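Local coordinates for arsenate Reductase (Corynebacterium glutamicum, PDB 3T38), which is a thioredoxin-dependent arsenate reductase, which reduces arsenate to arsenite and is built on the low-molecular-weight tyrosine phosphatase fold, at residues N35-E40 / D65-L70; Q26-A31 / E74-S79; E60-D65 / D140-P145; A100-Y105 / V110-A115. All coordinates share one frame; numbering follows the deposited sequence.

Contact 1 of 4, residues N35-E40 / D65-L70. With D1D ((4S,5S)-1,2-dithiane-4,5-diol), chain C.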
# COMPACT_ATOMS: atom_id res chain seq x y z
N ASN A 35 -15.38 -3.04 -1.44
CA ASN A 35 -14.66 -3.99 -2.28
C ASN A 35 -13.15 -3.66 -2.50
O ASN A 35 -12.32 -4.55 -2.38
CB ASN A 35 -15.45 -4.32 -3.55
CG ASN A 35 -16.79 -4.99 -3.21
OD1 ASN A 35 -17.10 -5.19 -2.01
ND2 ASN A 35 -17.62 -5.32 -4.23
N ARG A 36 -12.78 -2.40 -2.76
CA ARG A 36 -11.35 -2.08 -2.89
C ARG A 36 -10.61 -2.32 -1.62
O ARG A 36 -9.44 -2.71 -1.62
CB ARG A 36 -11.10 -0.60 -3.27
CG ARG A 36 -11.60 -0.28 -4.68
CD ARG A 36 -10.65 -0.96 -5.72
NE ARG A 36 -11.07 -2.30 -6.03
CZ ARG A 36 -10.25 -3.28 -6.44
NH1 ARG A 36 -8.94 -3.08 -6.52
NH2 ARG A 36 -10.74 -4.47 -6.72
N TYR A 37 -11.28 -2.06 -0.50
CA TYR A 37 -10.66 -2.23 0.79
C TYR A 37 -10.12 -3.61 0.98
O TYR A 37 -8.95 -3.81 1.37
CB TYR A 37 -11.58 -1.85 1.94
CG TYR A 37 -11.16 -0.52 2.47
CD1 TYR A 37 -10.30 -0.42 3.57
CD2 TYR A 37 -11.63 0.65 1.89
CE1 TYR A 37 -9.89 0.86 4.06
CE2 TYR A 37 -11.23 1.92 2.39
CZ TYR A 37 -10.38 2.01 3.46
OH TYR A 37 -10.00 3.27 3.90
N ILE A 38 -10.93 -4.58 0.67
CA ILE A 38 -10.44 -5.93 0.86
C ILE A 38 -9.38 -6.41 -0.16
O ILE A 38 -8.41 -7.05 0.24
CB ILE A 38 -11.59 -6.87 1.02
CG1 ILE A 38 -11.12 -8.29 0.98
CG2 ILE A 38 -12.63 -6.60 -0.03
CD1 ILE A 38 -11.91 -9.09 0.04
N PHE A 39 -9.59 -6.15 -1.44
CA PHE A 39 -8.63 -6.64 -2.42
C PHE A 39 -7.31 -5.85 -2.37
O PHE A 39 -6.24 -6.46 -2.54
CB PHE A 39 -9.17 -6.62 -3.84
CG PHE A 39 -10.18 -7.72 -4.11
CD1 PHE A 39 -11.56 -7.48 -3.94
CD2 PHE A 39 -9.78 -8.97 -4.58
CE1 PHE A 39 -12.51 -8.45 -4.18
CE2 PHE A 39 -10.74 -9.97 -4.84
CZ PHE A 39 -12.11 -9.72 -4.63
N GLU A 40 -7.39 -4.53 -2.12
CA GLU A 40 -6.20 -3.72 -2.01
C GLU A 40 -5.44 -4.09 -0.76
O GLU A 40 -4.20 -4.14 -0.76
CB GLU A 40 -6.50 -2.22 -2.08
CG GLU A 40 -7.10 -1.80 -3.42
CD GLU A 40 -6.16 -2.07 -4.64
OE1 GLU A 40 -4.97 -2.40 -4.47
OE2 GLU A 40 -6.62 -1.92 -5.80
N ASP A 65 -10.08 -3.47 10.24
CA ASP A 65 -9.55 -2.45 11.10
C ASP A 65 -9.48 -1.14 10.37
O ASP A 65 -9.81 -0.08 10.94
CB ASP A 65 -8.19 -2.78 11.75
CG ASP A 65 -7.85 -1.73 12.90
OD1 ASP A 65 -8.82 -1.10 13.51
OD2 ASP A 65 -6.65 -1.49 13.18
N ARG A 66 -9.09 -1.18 9.10
CA ARG A 66 -9.00 0.03 8.26
C ARG A 66 -10.36 0.73 8.04
O ARG A 66 -10.50 1.94 8.19
CB ARG A 66 -8.33 -0.27 6.93
CG ARG A 66 -6.82 -0.40 7.05
CD ARG A 66 -6.25 -0.84 5.73
NE ARG A 66 -6.24 0.33 4.84
CZ ARG A 66 -6.03 0.28 3.53
NH1 ARG A 66 -5.91 -0.90 2.90
NH2 ARG A 66 -5.98 1.41 2.84
N LEU A 67 -11.38 -0.06 7.74
CA LEU A 67 -12.73 0.51 7.60
C LEU A 67 -13.21 1.15 8.87
O LEU A 67 -13.78 2.18 8.80
CB LEU A 67 -13.72 -0.54 7.11
CG LEU A 67 -13.51 -0.94 5.66
CD1 LEU A 67 -14.19 -2.32 5.35
CD2 LEU A 67 -14.06 0.16 4.74
N HIS A 68 -12.93 0.55 10.04
CA HIS A 68 -13.29 1.14 11.34
C HIS A 68 -12.53 2.45 11.54
O HIS A 68 -13.14 3.45 11.85
CB HIS A 68 -13.04 0.18 12.50
CG HIS A 68 -13.47 0.72 13.84
ND1 HIS A 68 -14.78 0.68 14.29
CD2 HIS A 68 -12.76 1.33 14.83
CE1 HIS A 68 -14.86 1.25 15.48
NE2 HIS A 68 -13.65 1.65 15.84
N ALA A 69 -11.21 2.45 11.32
CA ALA A 69 -10.45 3.68 11.34
C ALA A 69 -11.13 4.74 10.44
O ALA A 69 -11.38 5.86 10.91
CB ALA A 69 -9.01 3.47 10.93
N LEU A 70 -11.48 4.41 9.21
CA LEU A 70 -12.12 5.40 8.34
C LEU A 70 -13.49 5.90 8.84
O LEU A 70 -13.80 7.08 8.72
CB LEU A 70 -12.26 4.85 6.92
CG LEU A 70 -12.74 5.78 5.78
CD1 LEU A 70 -11.75 6.97 5.61
CD2 LEU A 70 -12.87 5.01 4.48
S1 D1D C . -6.51 2.04 -2.24
C1 D1D C . -8.01 2.63 -3.09
C2 D1D C . -8.99 3.05 -2.06
O2 D1D C . -10.18 3.27 -2.69
C3 D1D C . -9.36 1.84 -1.23
O3 D1D C . -10.66 2.06 -0.96
C4 D1D C . -8.67 1.65 0.09
S4 D1D C . -6.99 1.02 -0.24
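Tyr37 reaches from helix 31-49 across to Arg66, Leu67 and Leu70 of helix 55-73. Segments 35-40 and 65-70 run at 138° to each other, their axes 10.7 Å apart at closest approach, a gap wide enough to admit a flat aromatic side chain. CB leaves the backbone toward the other helix, and Tyr37 CG meets the first partner, the Leu67 methyl CD2, at 3.7 Å. Leu67 CD2 sits over the centre of the ring, 3.8 Å from the Tyr37 centroid, in a CH-pi contact. The opposite face takes the bound dithiane-diol, with C4 of D1D 3.4 Å above the Tyr37 ring plane but displaced toward the rim. Further along, Tyr37 CE1 has Arg66 CB beside it in the ring plane, 3.5 Å away. Arg66 then bends at chi3 (77°), which sets one face of its guanidinium against Tyr37 CE1, the two planes 47° apart, and leaves Arg66 NH2 3.3 Å from S4 of D1D. At the tip, Tyr37 OH passes Leu70 CD2 at 3.4 Å and hydrogen-bonds Asp149, whose OD2 also receives a salt bridge from Arg66 NE; Ser41 OG takes up Arg66 NH1. The CB atoms of Arg36 and Glu40 border the ligand, and their ends pair as Arg36 NH1 to Glu40 OE2 at 2.7 Å; Asp148 of the second subunit binds the arginine as well. Tyrosine suits this place, its faces apolar and its hydroxyl polar: the dithiane ring is probably held largely by shape, with Arg66 NH2 beside its sulfur.

Contact 2 of 4, residues Q26-A31 / E74-S79; sequences QGVFSA and EGKVAS
Val28 and Phe29 pack against Glu74 and Lys76 in a loop-against-loop contact at the edge of the helical N-terminal region, where the turn between helices 10-24 and 31-49 meets the chain leaving helix 55-73. That helix ends in a Schellman motif: Lys76 N returns to Ala71 O and Gly75 N to Val72 O, with Gly75 at the C-prime position. Glycine suits it, since its phi is positive (59°). The motif turns the chain so that the side chains of Glu74 and Lys76 both lead toward Phe29. The contact is small, 146 Å² in all, and mostly apolar, an aromatic ring and a valine against the lysine methylenes. Phe29 is its buried member, packed on Leu67 and Leu70 of helix 55-73 and touched by Glu32 of the second subunit, whose carboxylate also accepts the N-H of Ser30. Val28 folds back over its neighbour, CG1 lying above the centre of the Phe29 ring, and the same methyl faces Lys76 CD. A lysine works here because its long methylene chain can run past the valine and the ring and still carry its ammonium to the protein surface. The chain stays extended until chi4 (-49°), where it bends; Lys76 CE comes 3.6 Å from Phe29 CE1, and NZ turns toward Glu74, but the ion pair is long, 3.9 Å from Lys76 NZ to Glu74 OE1. The Val28 CG1 to Lys76 CD spacing is shorter than carbons normally allow, so its exact value is doubtful. Across the ring edge, Glu74 OE1 lies in the plane of Phe29, 3.7 Å from Phe29 CE1, with the carboxylate turned 77° to the ring.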
# COMPACT_ATOMS: atom_id res chain seq x y z
N GLN A 26 -23.11 -1.10 4.87
CA GLN A 26 -24.15 -0.55 4.00
C GLN A 26 -24.76 0.66 4.69
O GLN A 26 -25.13 0.59 5.86
CB GLN A 26 -25.24 -1.62 3.77
CG GLN A 26 -25.99 -1.54 2.44
CD GLN A 26 -26.90 -0.34 2.33
OE1 GLN A 26 -27.35 0.22 3.35
NE2 GLN A 26 -27.20 0.06 1.10
N GLY A 27 -24.89 1.76 3.95
CA GLY A 27 -25.35 3.03 4.51
C GLY A 27 -24.16 3.89 4.92
O GLY A 27 -24.28 5.10 5.02
N VAL A 28 -23.00 3.26 5.14
CA VAL A 28 -21.83 3.97 5.65
C VAL A 28 -20.80 4.31 4.55
O VAL A 28 -20.41 5.47 4.35
CB VAL A 28 -21.16 3.15 6.79
CG1 VAL A 28 -19.89 3.81 7.31
CG2 VAL A 28 -22.18 2.91 7.92
N PHE A 29 -20.34 3.27 3.86
CA PHE A 29 -19.45 3.45 2.73
C PHE A 29 -20.04 2.79 1.53
O PHE A 29 -20.74 1.78 1.68
CB PHE A 29 -18.07 2.84 3.03
CG PHE A 29 -17.38 3.47 4.19
CD1 PHE A 29 -17.23 4.86 4.25
CD2 PHE A 29 -16.90 2.70 5.23
CE1 PHE A 29 -16.61 5.45 5.33
CE2 PHE A 29 -16.23 3.29 6.32
CZ PHE A 29 -16.10 4.65 6.37
N SER A 30 -19.75 3.37 0.35
CA SER A 30 -19.96 2.73 -0.96
C SER A 30 -19.32 1.35 -1.00
O SER A 30 -18.13 1.16 -0.53
CB SER A 30 -19.34 3.56 -2.10
OG SER A 30 -19.50 4.96 -1.90
N ALA A 31 -20.13 0.41 -1.50
CA ALA A 31 -19.73 -0.94 -1.88
C ALA A 31 -18.45 -0.96 -2.71
O ALA A 31 -17.62 -1.83 -2.52
CB ALA A 31 -20.81 -1.60 -2.63
N GLU A 74 -14.20 9.88 10.00
CA GLU A 74 -15.35 10.61 9.42
C GLU A 74 -16.56 10.76 10.37
O GLU A 74 -17.69 11.12 9.95
CB GLU A 74 -15.78 9.93 8.14
CG GLU A 74 -14.67 9.72 7.16
CD GLU A 74 -15.15 9.44 5.75
OE1 GLU A 74 -16.36 9.13 5.52
OE2 GLU A 74 -14.29 9.55 4.85
N GLY A 75 -16.31 10.49 11.64
CA GLY A 75 -17.30 10.61 12.69
C GLY A 75 -18.55 9.76 12.50
O GLY A 75 -19.66 10.23 12.79
N LYS A 76 -18.36 8.53 12.02
CA LYS A 76 -19.45 7.58 11.81
C LYS A 76 -19.56 6.58 12.97
O LYS A 76 -20.35 5.65 12.91
CB LYS A 76 -19.20 6.84 10.50
CG LYS A 76 -19.47 7.66 9.27
CD LYS A 76 -18.96 6.94 8.05
CE LYS A 76 -18.85 7.87 6.82
NZ LYS A 76 -20.07 8.65 6.59
N VAL A 77 -18.73 6.75 13.99
CA VAL A 77 -18.69 5.88 15.16
C VAL A 77 -18.86 6.76 16.42
O VAL A 77 -18.06 7.67 16.66
CB VAL A 77 -17.34 5.11 15.26
CG1 VAL A 77 -17.27 4.32 16.56
CG2 VAL A 77 -17.10 4.20 14.06
N ALA A 78 -19.91 6.52 17.21
CA ALA A 78 -20.17 7.34 18.40
C ALA A 78 -19.25 7.01 19.58
O ALA A 78 -18.87 5.84 19.77
CB ALA A 78 -21.64 7.21 18.82
N SER A 79 -18.92 8.04 20.37
CA SER A 79 -18.08 7.93 21.60
C SER A 79 -16.74 7.23 21.42
O SER A 79 -16.37 6.38 22.23
CB SER A 79 -18.85 7.26 22.75
OG SER A 79 -20.00 8.00 23.09

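Contact 3 of 4, residues E60-D65 / D140-P145; sequences EGFAKD and DAFPKP
Lys144 NZ is gripped by two carbonyls, Phe142 O at 2.9 Å and, outside the segments, Ser114 O, while the carbon part of the same side chain packs on Phe62. The bond to Phe142 O is nearly straight in line with its carbonyl (178°). To reach it the chain bends at both chi3 and chi4, folding CE over one face of the Phe142 ring. Lys144 CG lies between the backbone N and the carbonyl carbon (chi1 61°), and Lys144 CB stands above the Phe62 ring toward its rim, 4.1 Å from the centroid, in a CH-pi contact. Phe62 thus links helix 55-73 of the N-terminal region to the loop before helix 148-153 in the phosphatase-fold part, where Lys144 also pairs by backbone with Gly116 at the edge of the parallel sheet. Phenylalanine suits the place because a flat apolar ring can take methylenes over a face while its C-H edge tolerates a carbonyl. Phe62 CB meets Phe142 CZ at 3.8 Å, at the edge of the Phe142 ring. Pro145 O sits at the Phe62 edge, 3.8 Å from Phe62 CZ, and Pro145 CD packs on CZ too. Arg66 adds a cation-pi contact to the Phe62 ring. Beyond, Pro145 packs on Arg47 of the second subunit.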
# COMPACT_ATOMS: atom_id res chain seq x y z
N GLU A 60 -8.50 -9.66 5.67
CA GLU A 60 -9.82 -9.39 6.24
C GLU A 60 -9.71 -8.63 7.56
O GLU A 60 -10.45 -7.68 7.77
CB GLU A 60 -10.60 -10.68 6.51
CG GLU A 60 -11.98 -10.37 7.09
CD GLU A 60 -12.84 -11.58 7.32
OE1 GLU A 60 -12.33 -12.70 7.23
OE2 GLU A 60 -14.05 -11.40 7.58
N GLY A 61 -8.78 -9.04 8.41
CA GLY A 61 -8.53 -8.33 9.67
C GLY A 61 -8.05 -6.89 9.47
O GLY A 61 -8.60 -5.95 10.03
N PHE A 62 -7.00 -6.75 8.67
CA PHE A 62 -6.50 -5.44 8.21
C PHE A 62 -7.56 -4.54 7.52
O PHE A 62 -7.74 -3.38 7.88
CB PHE A 62 -5.36 -5.70 7.24
CG PHE A 62 -4.56 -4.52 6.90
CD1 PHE A 62 -4.41 -3.47 7.80
CD2 PHE A 62 -3.91 -4.46 5.67
CE1 PHE A 62 -3.60 -2.38 7.46
CE2 PHE A 62 -3.13 -3.38 5.32
CZ PHE A 62 -2.96 -2.34 6.22
N ALA A 63 -8.29 -5.06 6.57
CA ALA A 63 -9.40 -4.29 6.00
C ALA A 63 -10.41 -3.86 7.02
O ALA A 63 -10.78 -2.70 7.00
CB ALA A 63 -10.11 -5.06 4.82
N LYS A 64 -10.88 -4.78 7.86
CA LYS A 64 -11.88 -4.46 8.89
C LYS A 64 -11.36 -3.39 9.87
O LYS A 64 -12.10 -2.45 10.26
CB LYS A 64 -12.29 -5.73 9.67
CG LYS A 64 -13.19 -6.70 8.85
CD LYS A 64 -13.81 -7.80 9.66
CE LYS A 64 -14.81 -8.60 8.79
NZ LYS A 64 -15.38 -9.83 9.45
N ASP A 65 -10.08 -3.47 10.24
CA ASP A 65 -9.55 -2.45 11.10
C ASP A 65 -9.48 -1.14 10.37
O ASP A 65 -9.81 -0.08 10.94
CB ASP A 65 -8.19 -2.78 11.75
CG ASP A 65 -7.85 -1.73 12.90
OD1 ASP A 65 -8.82 -1.10 13.51
OD2 ASP A 65 -6.65 -1.49 13.18
N ASP A 140 -2.26 -11.82 17.61
CA ASP A 140 -2.74 -11.54 16.24
C ASP A 140 -2.10 -10.32 15.56
O ASP A 140 -2.76 -9.57 14.80
CB ASP A 140 -4.25 -11.48 16.22
CG ASP A 140 -4.86 -12.87 16.45
OD1 ASP A 140 -4.78 -13.75 15.54
OD2 ASP A 140 -5.41 -13.07 17.57
N ALA A 141 -0.83 -10.08 15.86
CA ALA A 141 -0.15 -8.90 15.35
C ALA A 141 0.53 -9.32 14.05
O ALA A 141 0.86 -10.50 13.89
CB ALA A 141 0.83 -8.40 16.35
N PHE A 142 0.71 -8.40 13.12
CA PHE A 142 1.39 -8.73 11.84
C PHE A 142 1.90 -7.42 11.27
O PHE A 142 1.32 -6.37 11.57
CB PHE A 142 0.43 -9.42 10.83
CG PHE A 142 -0.81 -8.63 10.54
CD1 PHE A 142 -1.92 -8.71 11.38
CD2 PHE A 142 -0.88 -7.81 9.42
CE1 PHE A 142 -3.08 -7.93 11.13
CE2 PHE A 142 -2.04 -7.07 9.13
CZ PHE A 142 -3.14 -7.10 9.99
N PRO A 143 2.99 -7.46 10.49
CA PRO A 143 3.46 -6.16 9.93
C PRO A 143 2.56 -5.72 8.81
O PRO A 143 2.06 -6.57 8.08
CB PRO A 143 4.84 -6.50 9.35
CG PRO A 143 5.19 -7.88 9.97
CD PRO A 143 3.87 -8.57 10.12
N LYS A 144 2.35 -4.42 8.66
CA LYS A 144 1.38 -3.94 7.64
C LYS A 144 1.85 -2.57 7.23
O LYS A 144 2.41 -1.86 8.06
CB LYS A 144 -0.02 -3.88 8.21
CG LYS A 144 -0.25 -2.92 9.44
CD LYS A 144 -1.51 -3.34 10.30
CE LYS A 144 -1.14 -4.40 11.41
NZ LYS A 144 0.04 -3.86 12.19
N PRO A 145 1.57 -2.16 5.98
CA PRO A 145 2.00 -0.80 5.64
C PRO A 145 1.14 0.29 6.23
O PRO A 145 -0.09 0.15 6.38
CB PRO A 145 1.84 -0.74 4.12
CG PRO A 145 0.60 -1.65 3.81
CD PRO A 145 0.64 -2.74 4.97

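Contact 4 of 4, residues A100-Y105 / V110-A115; sequences ALLSHY and VEVRSA
Val112 CG2 lies between Ser103 and Leu102 on the helix that covers its strand. Val112 CG2 is 3.4 Å from Ser103 OG and 3.9 Å from Leu102 CG, close packing without a polar bond. Ser103 directs its hydroxyl to the backbone N side (chi1 -53°), where OG hydrogen-bonds Ser99 O one turn earlier. Satisfied within its own helix, the small serine lets the valine methyl come close. Leu102 takes the other choice: CG stands opposite the backbone N (chi1 -180°), which throws the branch out toward the strand. These residues belong to the beta-alpha-beta unit of strand 83-88, helix 94-106 and strand 111-116; the end of strand 83-88 and the loop after it match the CX5R P-loop sequence of low-molecular-weight tyrosine phosphatases. Within the unit Leu102 also rests on Val84 and Phe86, so a branched apolar residue suits a spot between strand 83-88 and strand 111-116. Just before the strand, Val110 turns its CG2 into the position between backbone N and carbonyl carbon, and from there Val110 CG2 touches Leu102 CG at 4.1 Å, the two side chains crossing at about a right angle. Arg113 faces the other way, toward helix 55-73, and its NH1 bonds Gln83.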
# COMPACT_ATOMS: atom_id res chain seq x y z
N ALA A 100 1.68 -2.95 21.64
CA ALA A 100 1.23 -4.01 22.55
C ALA A 100 1.35 -3.58 24.01
O ALA A 100 0.53 -3.98 24.83
CB ALA A 100 1.97 -5.37 22.27
N LEU A 101 2.33 -2.73 24.32
CA LEU A 101 2.52 -2.26 25.70
C LEU A 101 1.34 -1.32 26.00
O LEU A 101 0.65 -1.45 27.02
CB LEU A 101 3.93 -1.65 25.90
CG LEU A 101 5.15 -2.63 25.97
CD1 LEU A 101 6.58 -1.99 26.02
CD2 LEU A 101 5.04 -3.51 27.23
N LEU A 102 1.02 -0.42 25.09
CA LEU A 102 -0.11 0.49 25.39
C LEU A 102 -1.44 -0.25 25.53
O LEU A 102 -2.20 0.03 26.45
CB LEU A 102 -0.18 1.69 24.38
CG LEU A 102 -1.29 2.73 24.55
CD1 LEU A 102 -1.28 3.35 25.94
CD2 LEU A 102 -1.19 3.84 23.49
N SER A 103 -1.72 -1.22 24.68
CA SER A 103 -2.96 -2.00 24.84
C SER A 103 -3.00 -2.72 26.16
O SER A 103 -4.04 -2.84 26.78
CB SER A 103 -3.20 -3.00 23.67
OG SER A 103 -3.12 -2.29 22.42
N HIS A 104 -1.83 -3.21 26.57
CA HIS A 104 -1.66 -3.96 27.80
C HIS A 104 -1.95 -3.08 29.06
O HIS A 104 -2.65 -3.55 29.97
CB HIS A 104 -0.26 -4.56 27.81
CG HIS A 104 0.22 -5.04 29.15
ND1 HIS A 104 -0.06 -6.30 29.63
CD2 HIS A 104 1.03 -4.45 30.07
CE1 HIS A 104 0.52 -6.45 30.81
NE2 HIS A 104 1.19 -5.35 31.09
N TYR A 105 -1.46 -1.83 29.10
CA TYR A 105 -1.82 -0.91 30.22
C TYR A 105 -3.24 -0.42 30.08
O TYR A 105 -3.92 -0.36 31.01
CB TYR A 105 -0.84 0.29 30.33
CG TYR A 105 0.61 -0.17 30.55
CD1 TYR A 105 0.92 -1.00 31.58
CD2 TYR A 105 1.63 0.21 29.71
CE1 TYR A 105 2.20 -1.45 31.79
CE2 TYR A 105 2.95 -0.28 29.88
CZ TYR A 105 3.22 -1.10 30.94
OH TYR A 105 4.51 -1.61 31.22
N VAL A 110 -8.28 2.64 25.04
CA VAL A 110 -7.81 3.23 23.79
C VAL A 110 -7.92 2.21 22.62
O VAL A 110 -8.01 0.97 22.85
CB VAL A 110 -6.38 3.95 23.91
CG1 VAL A 110 -6.32 4.90 25.13
CG2 VAL A 110 -5.31 3.00 24.08
N GLU A 111 -7.99 2.71 21.39
CA GLU A 111 -7.76 1.89 20.22
C GLU A 111 -6.32 2.10 19.74
O GLU A 111 -5.95 3.20 19.43
CB GLU A 111 -8.77 2.18 19.12
CG GLU A 111 -10.20 2.02 19.63
CD GLU A 111 -11.14 1.45 18.56
OE1 GLU A 111 -10.80 0.39 17.97
OE2 GLU A 111 -12.21 2.07 18.32
N VAL A 112 -5.51 1.06 19.69
CA VAL A 112 -4.10 1.27 19.34
C VAL A 112 -3.82 0.60 18.00
O VAL A 112 -4.26 -0.52 17.80
CB VAL A 112 -3.15 0.70 20.42
CG1 VAL A 112 -1.68 1.28 20.24
CG2 VAL A 112 -3.65 1.05 21.87
N ARG A 113 -3.04 1.25 17.12
CA ARG A 113 -2.65 0.70 15.83
C ARG A 113 -1.19 0.83 15.61
O ARG A 113 -0.52 1.70 16.21
CB ARG A 113 -3.35 1.45 14.74
CG ARG A 113 -4.82 1.50 15.00
CD ARG A 113 -5.58 1.91 13.76
NE ARG A 113 -7.04 1.72 13.89
CZ ARG A 113 -7.88 2.59 14.42
NH1 ARG A 113 -7.43 3.71 14.99
NH2 ARG A 113 -9.20 2.33 14.43
N SER A 114 -0.66 -0.04 14.75
CA SER A 114 0.72 0.17 14.27
C SER A 114 0.88 -0.02 12.75
O SER A 114 0.01 -0.57 12.10
CB SER A 114 1.70 -0.75 15.01
OG SER A 114 1.34 -2.14 14.89
N ALA A 115 2.02 0.43 12.18
CA ALA A 115 2.22 0.25 10.77
C ALA A 115 3.65 0.54 10.45
O ALA A 115 4.37 1.06 11.32
CB ALA A 115 1.22 1.16 9.92

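How the contacts relate
Contact 1 is fully buried; contacts 2, 3 and 4 are partly buried, contact 2 farthest from the centre of the chain, with exposed Glu74 and Lys76. Helix 55-73 supplies both contact 1 and contact 3, which share Asp65, and leads to contact 2 at its end. Contact 4 belongs to the phosphatase-fold sheet, yet its Glu111 hydrogen-bonds His68 of that helix, and Arg113 makes a long, weak ion pair with Asp65. Chemistry follows place: a ligand and its charged rim in contact 1, a ring and lysine methylenes with a long ion pair in contact 2, aromatics with a gripped ammonium in contact 3, and aliphatic packing beside a serine hydroxyl in contact 4.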